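Local coordinates for protein putative dihydrodipicolinate synthase (Thermus thermophilus, PDB 2PCQ) that is of unknown function but has the (beta/alpha)8-barrel fold of the dihydrodipicolinate synthetase family and carries a potassium ion, at residues A[4-9]-A[23-28]; A[197-202]-A[243-248]. All coordinates share one frame; numbering follows the deposited sequence.

Interaction 1. Residues A[4-9]-A[23-28]; sequences PPIPTP and ELAQAL
The proline rings of Pro7 and Pro9 both meet one methyl of Leu24. CD2 of Leu24 lies 3.7 Å from CG of Pro7, and CD of the same Pro7 ring is 3.9 Å from Leu24 CD2. The side chains of Pro7 and Leu24 cross at about a right angle. Pro9 comes at a slant and brings its CG to 4.1 Å from Leu24 CD2. The methyl also rests against the backbone, with Leu24 CD2 at 3.6 Å from Pro7 O. Leu24 has its CG anti to the backbone N (chi1 -178°), and CD2 is the branch that touches both prolines.

Residues 4-9 run off the end of strand 2-6, the first strand of the (beta/alpha)8 barrel, and helix 18-28 is the helix that follows it. Within the first beta-alpha-beta unit, helix 18-28 packs on Ile6 at the strand end and on Pro7 and Pro9 in the loop beyond. Ile6 touches the helix with two methyls, CD1 and CG2, and its chi1 of 66° sets CG2 beside the backbone N. CD1 of Ile6 meets Ala25 CB at 4.1 Å, and CG2 of Ile6 meets Leu28 CD1 at 3.9 Å. Ile6 and Leu28 slide past each other in opposite directions. No hydrogen bond joins the two segments. Phe21, one turn before Leu24 and Ala25, also touches Ile6 and Pro9.

Interaction 2. Residues A[197-202]-A[243-248]; sequences ANLAPR and QALRHL
Leu199 carries this contact, pressing its side chain onto Ala244, Leu245 and Leu248. The fold is a (beta/alpha)8 barrel followed in the chain by further helices. Residues 197-202 lead from the last barrel strand, 191-193, into helix 201-212. Residues 243-247 end the long helix 216-247, which comes after it, and Leu248 follows directly. The contact thus sets the tail of that later helix against the loop that follows the eighth strand.

The apolar contacts centre on one methyl. CD2 of Leu199 lies 3.9 Å from CB of Ala244 and 3.7 Å from CD2 of Leu245. Leu199 CD2 also meets Leu248 CD1, at 3.9 Å. Leu248 is four residues after Ala244, just past the helix end, and the same methyl touches both. The other methyl, CD1 of Leu199, stays on Ala244 CB at 4.0 Å. Leu199 and Leu245 approach at a slant. In Leu199 CG is anti to the carbonyl carbon (chi1 -52°), and the side-chain end comes nearer the helix than its first bond suggests. Phe269 of helix 266-278 adds a further apolar neighbour to Leu199.

Hydrogen bonds do not cross between the segments. The backbone of Leu199 bonds to that of Leu283, the last residue. Arg246 gives NH1 to Gly253 O and NH2 to Ala261 O, and Gln243 OE1 accepts from Ser263 N.

Van der Waals contact with the backbone is the remaining kind. The methyl CD2 of Leu245 that touches Leu199 also rests 3.7 Å from the carbonyl O of Asn198.

Overall arrangement
Interactions 1 and 2 lie side by side on the same side of the chain's centre, with their own centres about 10 Å apart. They are in series along the sequence, yet they touch. CG of Pro7 in interaction 1 packs 3.6 Å from CD1 of Leu245 in interaction 2. The side chain of Asn198 also rests on Pro4, Ile6 and Leu28. Interaction 1 includes the first strand and interaction 2 the loop after the eighth, so the two meet where the barrel closes. The end of helix 216-247 is part of interaction 2 and, through Leu245, also reaches Pro7. The potassium ion is bound elsewhere, at Ala143 and Val148, which belong to neither contact.

Interaction 1. Residues A[4-9]-A[23-28]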
# COMPACT_ATOMS: atom_id res chain seq x y z
N PRO A 4 -3.28 29.19 9.49
CA PRO A 4 -4.07 28.04 9.90
C PRO A 4 -5.16 27.71 8.88
O PRO A 4 -5.70 28.60 8.23
CB PRO A 4 -4.68 28.51 11.21
CG PRO A 4 -5.02 29.94 10.88
CD PRO A 4 -3.77 30.43 10.13
N PRO A 5 -5.45 26.42 8.69
CA PRO A 5 -6.49 26.03 7.74
C PRO A 5 -7.76 26.07 8.60
O PRO A 5 -8.08 25.10 9.29
CB PRO A 5 -6.09 24.61 7.35
CG PRO A 5 -5.46 24.08 8.60
CD PRO A 5 -4.61 25.26 9.06
N ILE A 6 -8.48 27.19 8.58
CA ILE A 6 -9.67 27.30 9.40
C ILE A 6 -10.80 26.37 8.98
O ILE A 6 -11.07 26.19 7.79
CB ILE A 6 -10.21 28.75 9.45
CG1 ILE A 6 -10.72 29.19 8.08
CG2 ILE A 6 -9.12 29.70 9.95
CD1 ILE A 6 -11.48 30.50 8.12
N PRO A 7 -11.47 25.75 9.96
CA PRO A 7 -12.57 24.85 9.63
C PRO A 7 -13.78 25.65 9.17
O PRO A 7 -13.85 26.86 9.39
CB PRO A 7 -12.82 24.12 10.95
CG PRO A 7 -12.46 25.14 11.97
CD PRO A 7 -11.19 25.75 11.41
N THR A 8 -14.71 24.98 8.50
CA THR A 8 -15.93 25.62 8.03
C THR A 8 -17.04 25.10 8.93
O THR A 8 -17.37 23.92 8.91
CB THR A 8 -16.23 25.26 6.57
OG1 THR A 8 -15.15 25.71 5.74
CG2 THR A 8 -17.52 25.94 6.11
N PRO A 9 -17.63 25.99 9.74
CA PRO A 9 -18.71 25.65 10.68
C PRO A 9 -20.04 25.21 10.08
O PRO A 9 -20.53 25.80 9.13
CB PRO A 9 -18.88 26.93 11.50
CG PRO A 9 -17.55 27.63 11.36
CD PRO A 9 -17.22 27.39 9.92
N GLU A 23 -17.15 34.88 12.25
CA GLU A 23 -16.67 35.14 13.60
C GLU A 23 -15.40 34.36 13.89
O GLU A 23 -14.47 34.86 14.52
CB GLU A 23 -17.73 34.78 14.63
CG GLU A 23 -17.39 35.22 16.05
CD GLU A 23 -18.41 34.75 17.07
OE1 GLU A 23 -19.62 34.88 16.80
OE2 GLU A 23 -18.00 34.26 18.14
N LEU A 24 -15.36 33.11 13.44
CA LEU A 24 -14.20 32.26 13.65
C LEU A 24 -12.97 32.84 12.97
O LEU A 24 -11.89 32.91 13.56
CB LEU A 24 -14.47 30.86 13.10
CG LEU A 24 -13.36 29.82 13.29
CD1 LEU A 24 -13.16 29.56 14.77
CD2 LEU A 24 -13.73 28.54 12.55
N ALA A 25 -13.13 33.27 11.72
CA ALA A 25 -12.03 33.84 10.97
C ALA A 25 -11.48 35.10 11.64
O ALA A 25 -10.27 35.30 11.71
CB ALA A 25 -12.48 34.17 9.54
N GLN A 26 -12.38 35.93 12.15
CA GLN A 26 -11.99 37.18 12.81
C GLN A 26 -11.28 36.95 14.14
O GLN A 26 -10.47 37.76 14.57
CB GLN A 26 -13.23 38.06 13.04
CG GLN A 26 -13.97 38.42 11.76
CD GLN A 26 -15.24 39.23 12.02
OE1 GLN A 26 -16.05 38.88 12.88
NE2 GLN A 26 -15.41 40.31 11.26
N ALA A 27 -11.59 35.83 14.79
CA ALA A 27 -10.98 35.50 16.08
C ALA A 27 -9.59 34.91 15.93
O ALA A 27 -8.79 34.96 16.87
CB ALA A 27 -11.87 34.53 16.84
N LEU A 28 -9.28 34.36 14.77
CA LEU A 28 -7.98 33.74 14.56
C LEU A 28 -6.99 34.57 13.74
O LEU A 28 -5.79 34.57 14.03
CB LEU A 28 -8.16 32.37 13.89
CG LEU A 28 -8.89 31.31 14.72
CD1 LEU A 28 -9.23 30.10 13.86
CD2 LEU A 28 -8.01 30.91 15.89

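Interaction 2. Residues A[197-202]-A[243-248]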
# COMPACT_ATOMS: atom_id res chain seq x y z
N ALA A 197 -2.20 25.24 14.21
CA ALA A 197 -2.04 26.68 14.36
C ALA A 197 -3.39 27.34 14.66
O ALA A 197 -3.45 28.53 14.95
CB ALA A 197 -1.42 27.29 13.10
N ASN A 198 -4.46 26.56 14.57
CA ASN A 198 -5.80 27.07 14.90
C ASN A 198 -5.88 27.14 16.42
O ASN A 198 -6.67 27.90 16.98
CB ASN A 198 -6.91 26.12 14.43
CG ASN A 198 -7.17 26.18 12.94
OD1 ASN A 198 -6.79 25.27 12.20
ND2 ASN A 198 -7.82 27.24 12.50
N LEU A 199 -5.07 26.33 17.09
CA LEU A 199 -5.08 26.24 18.55
C LEU A 199 -3.93 26.96 19.25
O LEU A 199 -4.15 27.64 20.25
CB LEU A 199 -5.09 24.77 18.97
CG LEU A 199 -6.18 23.89 18.33
CD1 LEU A 199 -5.99 22.45 18.79
CD2 LEU A 199 -7.56 24.39 18.71
N ALA A 200 -2.72 26.80 18.73
CA ALA A 200 -1.55 27.44 19.34
C ALA A 200 -0.74 28.19 18.28
O ALA A 200 0.44 27.93 18.10
CB ALA A 200 -0.68 26.39 20.02
N PRO A 201 -1.38 29.15 17.58
CA PRO A 201 -0.69 29.93 16.54
C PRO A 201 0.59 30.63 16.99
O PRO A 201 1.56 30.69 16.24
CB PRO A 201 -1.77 30.91 16.08
CG PRO A 201 -2.66 31.05 17.29
CD PRO A 201 -2.75 29.63 17.79
N ARG A 202 0.60 31.16 18.21
CA ARG A 202 1.78 31.85 18.72
C ARG A 202 2.94 30.88 18.98
O ARG A 202 4.10 31.26 18.84
CB ARG A 202 1.44 32.64 20.00
CG ARG A 202 0.62 33.91 19.73
CD ARG A 202 0.26 34.67 21.01
NE ARG A 202 -0.54 33.86 21.93
CZ ARG A 202 -0.04 33.17 22.95
NH1 ARG A 202 1.27 33.20 23.20
NH2 ARG A 202 -0.84 32.42 23.70
N GLN A 243 -13.91 20.11 17.82
CA GLN A 243 -14.26 19.92 19.22
C GLN A 243 -13.32 20.74 20.11
O GLN A 243 -13.75 21.30 21.12
CB GLN A 243 -14.19 18.44 19.59
CG GLN A 243 -14.47 18.18 21.07
CD GLN A 243 -14.69 16.71 21.38
OE1 GLN A 243 -14.11 15.84 20.73
NE2 GLN A 243 -15.53 16.44 22.37
N ALA A 244 -12.06 20.83 19.71
CA ALA A 244 -11.07 21.59 20.47
C ALA A 244 -11.40 23.08 20.41
O ALA A 244 -11.36 23.78 21.42
CB ALA A 244 -9.67 21.35 19.91
N LEU A 245 -11.73 23.56 19.22
CA LEU A 245 -12.07 24.97 19.07
C LEU A 245 -13.33 25.30 19.86
O LEU A 245 -13.39 26.34 20.51
CB LEU A 245 -12.24 25.33 17.59
CG LEU A 245 -10.92 25.41 16.82
CD1 LEU A 245 -11.19 25.44 15.32
CD2 LEU A 245 -10.15 26.65 17.25
N ARG A 246 -14.33 24.42 19.81
CA ARG A 246 -15.56 24.67 20.56
C ARG A 246 -15.23 24.70 22.05
O ARG A 246 -15.74 25.54 22.79
CB ARG A 246 -16.61 23.57 20.31
CG ARG A 246 -17.17 23.53 18.88
CD ARG A 246 -18.51 22.79 18.82
NE ARG A 246 -18.43 21.43 19.36
CZ ARG A 246 -17.89 20.40 18.71
NH1 ARG A 246 -17.38 20.56 17.49
NH2 ARG A 246 -17.85 19.21 19.29
N HIS A 247 -14.36 23.80 22.48
CA HIS A 247 -13.96 23.74 23.88
C HIS A 247 -13.31 25.04 24.34
O HIS A 247 -13.49 25.46 25.49
CB HIS A 247 -12.99 22.57 24.10
CG HIS A 247 -12.45 22.48 25.49
ND1 HIS A 247 -11.26 23.05 25.87
CD2 HIS A 247 -12.96 21.90 26.60
CE1 HIS A 247 -11.05 22.82 27.15
NE2 HIS A 247 -12.06 22.12 27.62
N LEU A 248 -12.57 25.68 23.44
CA LEU A 248 -11.91 26.95 23.75
C LEU A 248 -12.86 28.13 23.58
O LEU A 248 -12.46 29.28 23.70
CB LEU A 248 -10.69 27.14 22.84
CG LEU A 248 -9.56 26.12 23.00
CD1 LEU A 248 -8.50 26.37 21.95
CD2 LEU A 248 -8.97 26.23 24.40